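PDB 4YHB: iron-chelator utilization protein from Thermobifida fusca TM51, which binds flavin-adenine dinucleotide and, as a siderophore-interacting oxidoreductase of the fuscachelin gene cluster, probably reduces ferric siderophores so that their iron can be used. Local coordinates for residues Leu37-Ala43 and Ala98-Thr102; Val54-Phe58 and Cys76-Arg80; Ala170-Asp176 and Ile191-Asn197. All coordinates share one frame; numbering follows the deposited sequence.

Contact 1: Leu37-Ala43 and Ala98-Thr102. Unlike the reference sequence in segment 98-102: R99 (reference Gly).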
loop_
_atom_site.group_PDB
_atom_site.type_symbol
_atom_site.label_atom_id
_atom_site.label_comp_id
_atom_site.label_asym_id
_atom_site.label_seq_id
_atom_site.Cartn_x
_atom_site.Cartn_y
_atom_site.Cartn_z
ATOM N N LEU A 37 9.986 9.721 -6.655
ATOM C CA LEU A 37 10.040 9.691 -8.120
ATOM C C LEU A 37 9.603 11.045 -8.682
ATOM O O LEU A 37 8.623 11.618 -8.215
ATOM C CB LEU A 37 9.137 8.586 -8.683
ATOM C CG LEU A 37 9.442 7.149 -8.226
ATOM C CD1 LEU A 37 8.273 6.219 -8.547
ATOM C CD2 LEU A 37 10.689 6.679 -8.943
ATOM N N GLY A 38 10.323 11.550 -9.677
ATOM C CA GLY A 38 9.981 12.837 -10.268
ATOM C C GLY A 38 10.185 12.840 -11.767
ATOM O O GLY A 38 10.495 11.803 -12.351
ATOM N N GLY A 39 10.032 14.013 -12.383
ATOM C CA GLY A 39 10.204 14.161 -13.819
ATOM C C GLY A 39 8.996 14.880 -14.392
ATOM O O GLY A 39 7.942 14.913 -13.766
ATOM N N SER A 40 9.138 15.465 -15.578
ATOM C CA SER A 40 8.059 16.267 -16.142
ATOM C C SER A 40 6.775 15.469 -16.396
ATOM O O SER A 40 5.686 16.045 -16.402
ATOM C CB SER A 40 8.522 16.938 -17.449
ATOM O OG SER A 40 8.985 15.978 -18.385
ATOM N N ASP A 41 6.875 14.153 -16.586
ATOM C CA ASP A 41 5.656 13.354 -16.783
ATOM C C ASP A 41 4.726 13.401 -15.568
ATOM O O ASP A 41 3.558 13.039 -15.677
ATOM C CB ASP A 41 5.973 11.882 -17.106
ATOM C CG ASP A 41 6.369 11.665 -18.549
ATOM O OD1 ASP A 41 6.344 12.653 -19.317
ATOM O OD2 ASP A 41 6.682 10.505 -18.927
ATOM N N ILE A 42 5.222 13.850 -14.416
ATOM C CA ILE A 42 4.394 13.818 -13.207
ATOM C C ILE A 42 3.262 14.848 -13.270
ATOM O O ILE A 42 2.325 14.802 -12.470
ATOM C CB ILE A 42 5.234 14.038 -11.924
ATOM C CG1 ILE A 42 4.587 13.308 -10.739
ATOM C CG2 ILE A 42 5.413 15.512 -11.614
ATOM C CD1 ILE A 42 5.435 13.303 -9.482
ATOM N N ALA A 43 3.330 15.761 -14.242
ATOM C CA ALA A 43 2.238 16.702 -14.479
ATOM C C ALA A 43 0.895 16.000 -14.607
ATOM O O ALA A 43 0.768 14.987 -15.308
ATOM C CB ALA A 43 2.508 17.533 -15.745
ATOM N N ALA A 98 6.246 20.087 -4.932
ATOM C CA ALA A 98 7.576 19.503 -5.086
ATOM C C ALA A 98 7.660 18.670 -6.361
ATOM O O ALA A 98 8.753 18.389 -6.865
ATOM C CB ALA A 98 7.932 18.645 -3.865
ATOM N N ARG A 99 6.491 18.280 -6.868
ATOM C CA ARG A 99 6.366 17.415 -8.040
ATOM C C ARG A 99 7.104 16.109 -7.808
ATOM O O ARG A 99 7.932 15.700 -8.618
ATOM C CB ARG A 99 6.889 18.112 -9.301
ATOM C CG ARG A 99 6.188 19.427 -9.584
ATOM C CD ARG A 99 6.475 19.946 -10.989
ATOM N NE ARG A 99 5.251 19.995 -11.786
ATOM C CZ ARG A 99 5.084 19.381 -12.955
ATOM N NH1 ARG A 99 6.070 18.675 -13.497
ATOM N NH2 ARG A 99 3.925 19.488 -13.588
ATOM N N LEU A 100 6.801 15.468 -6.686
ATOM C CA LEU A 100 7.465 14.220 -6.317
ATOM C C LEU A 100 6.456 13.179 -5.831
ATOM O O LEU A 100 5.587 13.489 -5.023
ATOM C CB LEU A 100 8.513 14.474 -5.227
ATOM C CG LEU A 100 9.838 15.164 -5.560
ATOM C CD1 LEU A 100 10.671 15.347 -4.281
ATOM C CD2 LEU A 100 10.635 14.394 -6.621
ATOM N N LEU A 101 6.580 11.956 -6.342
ATOM C CA LEU A 101 5.755 10.826 -5.926
ATOM C C LEU A 101 6.570 9.927 -5.016
ATOM O O LEU A 101 7.605 9.417 -5.438
ATOM C CB LEU A 101 5.266 10.035 -7.144
ATOM C CG LEU A 101 4.688 8.639 -6.904
ATOM C CD1 LEU A 101 3.476 8.704 -5.981
ATOM C CD2 LEU A 101 4.335 7.937 -8.233
ATOM N N THR A 102 6.103 9.728 -3.782
ATOM C CA THR A 102 6.818 8.888 -2.825
ATOM C C THR A 102 6.209 7.486 -2.741
ATOM O O THR A 102 4.989 7.325 -2.596
ATOM C CB THR A 102 6.831 9.511 -1.419
ATOM O OG1 THR A 102 7.452 10.796 -1.485
ATOM C CG2 THR A 102 7.614 8.628 -0.441
HETATM O O HOH W 1 9.630 16.238 -10.613
#
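The guanidinium of R99 is the flat group of this contact: CG2 of I42 covers one face, while CB of A43 and the carbonyl O of S40 lie at its edge, near its plane. The methyl CB of A43 comes within 3.2 Å of NH2 of R99, and CG2 of I42 sits 3.7 Å from NH1 of R99. Both are van der Waals contacts; the arginine lies across the 3-10 turn of residues 40-42, I42 and R99 sliding past each other in opposite directions. A bend at chi3 turns the far end of R99 over the turn. R99 and L100 together face D95 in a G1 beta bulge, and R99 has the positive phi (57°) of its first position, which is usually glycine; here it is held by an arginine that differs from the glycine of the reference sequence.

Beyond the bulge the chains pair as antiparallel strands. L37 and L101 form a hydrogen-bonded pair, L101 N giving a nearly straight bond to L37 O (2.8 Å, 175°), answered by L37 N to L101 O at 2.7 Å. Beside this pair, CD1 of I42 reaches 3.6 Å from R99 O, because CG1 stands opposite the backbone N at chi1 -150°. CD2 of L100 comes 4.0 Å from CA of G38, so a side chain there would probably be crowded. A water links G39 N to R99 O, carrying the polar contact past the last strand pair.

On the face that L37 and L101 share, L37 meets L20 and V22 of strand 17-29 and L101 meets V91 of strand 86-95. The contact thus illustrates how a barrel strand ends: two strong backbone bonds hold the register, one water satisfies the bulge carbonyl, and the arginine meets the turn by contact and not by a hydrogen bond to these residues.

Contact 2: Val54-Phe58 and Cys76-Arg80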
loop_
_atom_site.group_PDB
_atom_site.type_symbol
_atom_site.label_atom_id
_atom_site.label_comp_id
_atom_site.label_asym_id
_atom_site.label_seq_id
_atom_site.Cartn_x
_atom_site.Cartn_y
_atom_site.Cartn_z
ATOM N N VAL A 54 -0.500 2.938 -7.642
ATOM C CA VAL A 54 -0.106 2.931 -9.040
ATOM C C VAL A 54 0.373 1.543 -9.403
ATOM O O VAL A 54 0.607 0.702 -8.523
ATOM C CB VAL A 54 1.021 3.955 -9.328
ATOM C CG1 VAL A 54 0.515 5.356 -9.150
ATOM C CG2 VAL A 54 2.235 3.703 -8.414
ATOM N N LYS A 55 0.512 1.292 -10.695
ATOM C CA LYS A 55 1.256 0.130 -11.144
ATOM C C LYS A 55 2.620 0.619 -11.588
ATOM O O LYS A 55 2.732 1.502 -12.442
ATOM C CB LYS A 55 0.537 -0.607 -12.288
ATOM C CG LYS A 55 -0.545 -1.586 -11.830
ATOM C CD LYS A 55 -1.482 -1.969 -12.982
ATOM C CE LYS A 55 -2.259 -3.232 -12.646
ATOM N NZ LYS A 55 -2.988 -3.137 -11.347
ATOM N N LEU A 56 3.659 0.057 -10.989
ATOM C CA LEU A 56 5.022 0.359 -11.387
ATOM C C LEU A 56 5.515 -0.673 -12.380
ATOM O O LEU A 56 5.370 -1.882 -12.166
ATOM C CB LEU A 56 5.956 0.398 -10.161
ATOM C CG LEU A 56 5.612 1.490 -9.147
ATOM C CD1 LEU A 56 6.629 1.505 -7.998
ATOM C CD2 LEU A 56 5.529 2.870 -9.813
ATOM N N TRP A 57 6.139 -0.191 -13.447
ATOM C CA TRP A 57 6.629 -1.046 -14.519
ATOM C C TRP A 57 8.151 -1.104 -14.485
ATOM O O TRP A 57 8.830 -0.090 -14.668
ATOM C CB TRP A 57 6.119 -0.537 -15.888
ATOM C CG TRP A 57 4.624 -0.693 -16.052
ATOM C CD1 TRP A 57 3.649 -0.171 -15.248
ATOM C CD2 TRP A 57 3.938 -1.415 -17.091
ATOM N NE1 TRP A 57 2.399 -0.528 -15.722
ATOM C CE2 TRP A 57 2.553 -1.291 -16.844
ATOM C CE3 TRP A 57 4.361 -2.145 -18.208
ATOM C CZ2 TRP A 57 1.586 -1.873 -17.676
ATOM C CZ3 TRP A 57 3.399 -2.726 -19.029
ATOM C CH2 TRP A 57 2.030 -2.584 -18.753
ATOM N N PHE A 58 8.674 -2.304 -14.240
ATOM C CA PHE A 58 10.080 -2.512 -13.910
ATOM C C PHE A 58 10.891 -3.027 -15.100
ATOM O O PHE A 58 10.346 -3.703 -15.980
ATOM C CB PHE A 58 10.213 -3.523 -12.747
ATOM C CG PHE A 58 9.657 -3.039 -11.426
ATOM C CD1 PHE A 58 10.465 -2.352 -10.530
ATOM C CD2 PHE A 58 8.336 -3.277 -11.079
ATOM C CE1 PHE A 58 9.970 -1.912 -9.312
ATOM C CE2 PHE A 58 7.826 -2.829 -9.853
ATOM C CZ PHE A 58 8.644 -2.147 -8.979
ATOM N N CYS A 76 -4.963 0.782 -20.742
ATOM C CA CYS A 76 -3.660 0.178 -20.980
ATOM C C CYS A 76 -3.823 -0.983 -21.947
ATOM O O CYS A 76 -4.645 -1.867 -21.713
ATOM C CB CYS A 76 -3.028 -0.303 -19.671
ATOM S SG CYS A 76 -1.390 -1.007 -19.949
ATOM N N LEU A 77 -3.047 -0.976 -23.029
ATOM C CA LEU A 77 -3.166 -1.987 -24.083
ATOM C C LEU A 77 -2.243 -3.197 -23.935
ATOM O O LEU A 77 -2.442 -4.217 -24.607
ATOM C CB LEU A 77 -2.883 -1.365 -25.457
ATOM C CG LEU A 77 -3.824 -0.297 -26.011
ATOM C CD1 LEU A 77 -3.526 -0.101 -27.479
ATOM C CD2 LEU A 77 -5.278 -0.677 -25.780
ATOM N N ASN A 78 -1.213 -3.094 -23.106
ATOM C CA ASN A 78 -0.195 -4.135 -23.142
ATOM C C ASN A 78 0.072 -4.826 -21.814
ATOM O O ASN A 78 1.193 -5.259 -21.556
ATOM C CB ASN A 78 1.107 -3.568 -23.693
ATOM C CG ASN A 78 1.709 -2.507 -22.795
ATOM O OD1 ASN A 78 1.008 -1.856 -22.013
ATOM N ND2 ASN A 78 3.016 -2.319 -22.909
ATOM N N PHE A 79 -0.967 -4.952 -20.994
ATOM C CA PHE A 79 -0.892 -5.751 -19.771
ATOM C C PHE A 79 -0.433 -7.171 -20.086
ATOM O O PHE A 79 0.265 -7.786 -19.288
ATOM C CB PHE A 79 -2.254 -5.813 -19.063
ATOM C CG PHE A 79 -2.573 -4.614 -18.212
ATOM C CD1 PHE A 79 -1.645 -4.103 -17.316
ATOM C CD2 PHE A 79 -3.821 -4.017 -18.291
ATOM C CE1 PHE A 79 -1.958 -3.003 -16.518
ATOM C CE2 PHE A 79 -4.143 -2.926 -17.505
ATOM C CZ PHE A 79 -3.211 -2.415 -16.617
ATOM N N ARG A 80 -0.815 -7.698 -21.254
ATOM C CA ARG A 80 -0.501 -9.093 -21.562
ATOM C C ARG A 80 0.667 -9.241 -22.532
ATOM O O ARG A 80 0.943 -10.338 -23.015
ATOM C CB ARG A 80 -1.741 -9.803 -22.122
ATOM C CG ARG A 80 -2.886 -9.913 -21.123
ATOM C CD ARG A 80 -4.222 -10.219 -21.800
ATOM N NE ARG A 80 -4.342 -11.613 -22.219
ATOM C CZ ARG A 80 -4.992 -12.017 -23.309
ATOM N NH1 ARG A 80 -5.587 -11.132 -24.099
ATOM N NH2 ARG A 80 -5.053 -13.307 -23.609
#
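W57 and F79 bury the most surface here, and they meet through CZ2 of the indole and CE1 of the phenyl ring, 3.9 Å apart. The two side chains cross at about a right angle, and the pair makes an oblique apolar contact. W57 leaves strand 53-57 with CG opposite its carbonyl carbon (chi1 -68°), which projects the six-membered ring toward strand 75-76 and the loop that follows it.

C76, at the end of that strand, and N78 and F79 of the loop receive it. SG of C76 lies 3.8 Å from CZ2 of W57, an oblique sulfur-aromatic contact; the same sulfur also stands 3.9 Å above the plane of the F79 ring, over its centre, and so touches both rings. OD1 of N78 approaches CH2 of W57 at 3.5 Å, and the amide plane of N78 is turned only 14° from the indole plane. This amide does not depend on the tryptophan for its bonds: OD1 accepts from V70 N and ND2 donates to L68 O, which fix the rotation of the amide and so its near-parallel setting against the indole.

K55 supplies the remaining wall. Its CD packs 3.7 Å from CE1 of F79, crossing the phenyl at about a right angle, while the ammonium goes on to a salt bridge with D88. Y86 of strand 86-95 meets both aromatic rings, and L129 of strand 125-129 touches both W57 and C76.

No hydrogen bond joins the two segments. Between them the contact is dispersion among carbon, sulfur and ring surfaces, framed by polar ends that are paired elsewhere; the lysine tail, about 5 Å from the bound zinc ion, shows an aliphatic chain packing on an aromatic ring while its charge is probably balanced by D88.

Contact 3: Ala170-Asp176 and Ile191-Asn197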
loop_
_atom_site.group_PDB
_atom_site.type_symbol
_atom_site.label_atom_id
_atom_site.label_comp_id
_atom_site.label_asym_id
_atom_site.label_seq_id
_atom_site.Cartn_x
_atom_site.Cartn_y
_atom_site.Cartn_z
ATOM N N ALA A 170 -4.255 0.601 16.008
ATOM C CA ALA A 170 -3.537 0.004 14.883
ATOM C C ALA A 170 -2.670 -1.169 15.313
ATOM O O ALA A 170 -2.049 -1.152 16.378
ATOM C CB ALA A 170 -2.682 1.065 14.174
ATOM N N PHE A 171 -2.657 -2.198 14.477
ATOM C CA PHE A 171 -1.803 -3.357 14.661
ATOM C C PHE A 171 -0.994 -3.563 13.380
ATOM O O PHE A 171 -1.544 -3.859 12.336
ATOM C CB PHE A 171 -2.631 -4.593 14.990
ATOM C CG PHE A 171 -3.373 -4.487 16.291
ATOM C CD1 PHE A 171 -2.717 -4.691 17.496
ATOM C CD2 PHE A 171 -4.717 -4.169 16.311
ATOM C CE1 PHE A 171 -3.392 -4.591 18.707
ATOM C CE2 PHE A 171 -5.404 -4.068 17.522
ATOM C CZ PHE A 171 -4.738 -4.273 18.717
ATOM N N PHE A 172 0.313 -3.373 13.469
ATOM C CA PHE A 172 1.183 -3.495 12.307
ATOM C C PHE A 172 2.134 -4.673 12.492
ATOM O O PHE A 172 2.939 -4.684 13.428
ATOM C CB PHE A 172 1.966 -2.200 12.105
ATOM C CG PHE A 172 1.105 -1.010 11.805
ATOM C CD1 PHE A 172 -0.028 -1.139 11.014
ATOM C CD2 PHE A 172 1.428 0.244 12.310
ATOM C CE1 PHE A 172 -0.831 -0.033 10.725
ATOM C CE2 PHE A 172 0.631 1.357 12.023
ATOM C CZ PHE A 172 -0.495 1.214 11.228
ATOM N N GLU A 173 2.018 -5.672 11.626
ATOM C CA GLU A 173 2.917 -6.817 11.644
ATOM C C GLU A 173 4.169 -6.515 10.836
ATOM O O GLU A 173 4.081 -6.182 9.655
ATOM C CB GLU A 173 2.223 -8.048 11.078
ATOM C CG GLU A 173 3.110 -9.279 10.946
ATOM C CD GLU A 173 2.513 -10.278 9.976
ATOM O OE1 GLU A 173 1.265 -10.360 9.930
ATOM O OE2 GLU A 173 3.273 -10.957 9.246
ATOM N N VAL A 174 5.327 -6.620 11.472
ATOM C CA VAL A 174 6.601 -6.374 10.796
ATOM C C VAL A 174 7.569 -7.479 11.204
ATOM O O VAL A 174 7.254 -8.282 12.091
ATOM C CB VAL A 174 7.193 -4.978 11.145
ATOM C CG1 VAL A 174 6.320 -3.856 10.573
ATOM C CG2 VAL A 174 7.360 -4.825 12.676
ATOM N N ALA A 175 8.742 -7.513 10.576
ATOM C CA ALA A 175 9.684 -8.612 10.786
ATOM C C ALA A 175 10.207 -8.665 12.213
ATOM O O ALA A 175 10.341 -9.751 12.778
ATOM C CB ALA A 175 10.850 -8.505 9.812
ATOM N N ASP A 176 10.511 -7.494 12.773
ATOM C CA ASP A 176 11.117 -7.380 14.103
ATOM C C ASP A 176 11.109 -5.923 14.538
ATOM O O ASP A 176 10.635 -5.059 13.783
ATOM C CB ASP A 176 12.549 -7.938 14.120
ATOM C CG ASP A 176 13.468 -7.282 13.084
ATOM O OD1 ASP A 176 13.468 -6.036 12.951
ATOM O OD2 ASP A 176 14.208 -8.027 12.401
ATOM N N ILE A 191 -0.929 2.384 18.869
ATOM C CA ILE A 191 -0.273 1.691 17.774
ATOM C C ILE A 191 0.593 0.566 18.307
ATOM O O ILE A 191 1.515 0.794 19.086
ATOM C CB ILE A 191 0.580 2.656 16.944
ATOM C CG1 ILE A 191 -0.294 3.765 16.361
ATOM C CG2 ILE A 191 1.313 1.898 15.849
ATOM C CD1 ILE A 191 0.496 4.912 15.783
ATOM N N THR A 192 0.279 -0.655 17.899
ATOM C CA THR A 192 1.004 -1.817 18.372
ATOM C C THR A 192 1.755 -2.459 17.230
ATOM O O THR A 192 1.181 -2.774 16.184
ATOM C CB THR A 192 0.059 -2.842 19.014
ATOM O OG1 THR A 192 -0.623 -2.219 20.107
ATOM C CG2 THR A 192 0.829 -4.046 19.525
ATOM N N TRP A 193 3.048 -2.638 17.431
ATOM C CA TRP A 193 3.873 -3.301 16.446
ATOM C C TRP A 193 3.988 -4.768 16.832
ATOM O O TRP A 193 4.432 -5.102 17.936
ATOM C CB TRP A 193 5.248 -2.627 16.355
ATOM C CG TRP A 193 5.159 -1.186 15.937
ATOM C CD1 TRP A 193 5.063 -0.091 16.758
ATOM C CD2 TRP A 193 5.148 -0.678 14.591
ATOM N NE1 TRP A 193 4.989 1.061 16.001
ATOM C CE2 TRP A 193 5.041 0.727 14.674
ATOM C CE3 TRP A 193 5.218 -1.278 13.330
ATOM C CZ2 TRP A 193 5.005 1.538 13.541
ATOM C CZ3 TRP A 193 5.188 -0.470 12.209
ATOM C CH2 TRP A 193 5.078 0.923 12.324
ATOM N N LEU A 194 3.569 -5.644 15.929
ATOM C CA LEU A 194 3.684 -7.082 16.153
ATOM C C LEU A 194 4.861 -7.633 15.358
ATOM O O LEU A 194 5.026 -7.321 14.177
ATOM C CB LEU A 194 2.389 -7.782 15.748
ATOM C CG LEU A 194 1.152 -7.231 16.455
ATOM C CD1 LEU A 194 -0.099 -7.694 15.714
ATOM C CD2 LEU A 194 1.141 -7.673 17.927
ATOM N N HIS A 195 5.671 -8.456 16.003
ATOM C CA HIS A 195 6.921 -8.919 15.408
ATOM C C HIS A 195 6.881 -10.398 15.059
ATOM O O HIS A 195 6.581 -11.235 15.909
ATOM C CB HIS A 195 8.094 -8.651 16.364
ATOM C CG HIS A 195 8.137 -7.251 16.890
ATOM N ND1 HIS A 195 8.490 -6.956 18.189
ATOM C CD2 HIS A 195 7.895 -6.063 16.288
ATOM C CE1 HIS A 195 8.455 -5.646 18.365
ATOM N NE2 HIS A 195 8.093 -5.081 17.226
ATOM N N ARG A 196 7.218 -10.722 13.814
ATOM C CA ARG A 196 7.295 -12.116 13.385
ATOM C C ARG A 196 8.466 -12.866 14.015
ATOM O O ARG A 196 8.421 -14.092 14.132
ATOM C CB ARG A 196 7.400 -12.198 11.866
ATOM C CG ARG A 196 6.079 -11.905 11.146
ATOM C CD ARG A 196 6.172 -12.329 9.685
ATOM N NE ARG A 196 7.233 -11.609 8.989
ATOM C CZ ARG A 196 7.061 -10.437 8.381
ATOM N NH1 ARG A 196 5.869 -9.852 8.385
ATOM N NH2 ARG A 196 8.080 -9.851 7.772
ATOM N N ASN A 197 9.510 -12.135 14.401
ATOM C CA ASN A 197 10.661 -12.717 15.107
ATOM C C ASN A 197 11.163 -14.054 14.539
ATOM O O ASN A 197 11.367 -15.022 15.282
ATOM C CB ASN A 197 10.319 -12.886 16.591
ATOM C CG ASN A 197 10.154 -11.564 17.289
ATOM O OD1 ASN A 197 10.671 -10.544 16.819
ATOM N ND2 ASN A 197 9.444 -11.557 18.418
HETATM O O HOH W 2 -2.852 -1.084 19.268
#
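R196, just beyond the end of strand 190-195, forms a salt bridge with E173 of strand 167-174, its neighbour in the five-stranded parallel sheet of the NAD-ferredoxin-like domain. NH1 of R196 gives a bond of 2.9 Å, 162° at the hydrogen, to the anti side of E173 OE2. The arginine chain bends at chi3 (-60°), which carries its guanidinium back to E173. This oxygen lies close to the guanidinium plane, yet carboxylate and guanidinium planes are 74° apart. E149 takes NH2 in a second salt bridge, and the A175 backbone covers one guanidinium face. An alanine at R196 is likely to leave the buried carboxylate of E173 without this partner and to uncover the A175 peptide.

Between the strands the parallel bonds run from T192 N to A170 O through to R196 N to V174 O, the V174 N to L194 O bond (2.8 Å) being almost linear at its carbonyl.

On one face F172 and W193 pack obliquely, with CD2 of F172 3.7 Å above the indole plane and helix 152-161 beyond; on the other, F171 rests beside T192 under helix 206-212. There a water bonds to A170 O and, at 2.6 Å, to T192 OG1, its oxygen poised over the F171 ring toward the rim.

In the antiparallel barrel of the FAD-binding domain, contact 1 joins two strands and contact 2 packs a loop against a third, whereas contact 3 lies in the parallel sheet of the following domain. Their order along the chain is simple: contact 2 is nested inside the loop that contact 1 closes, and contact 3 comes after both. The centres of contacts 1 and 2 are 18 Å apart, and strands 32-38 and 53-57 follow each other in sequence within one sheet. Contact 3 has its centre about 32 Å from each of the others, across the middle of the chain. The flavin sits with the barrel on one side and the parallel sheet on the other, consistent with the two-domain layout of ferredoxin-reductase-like flavoproteins.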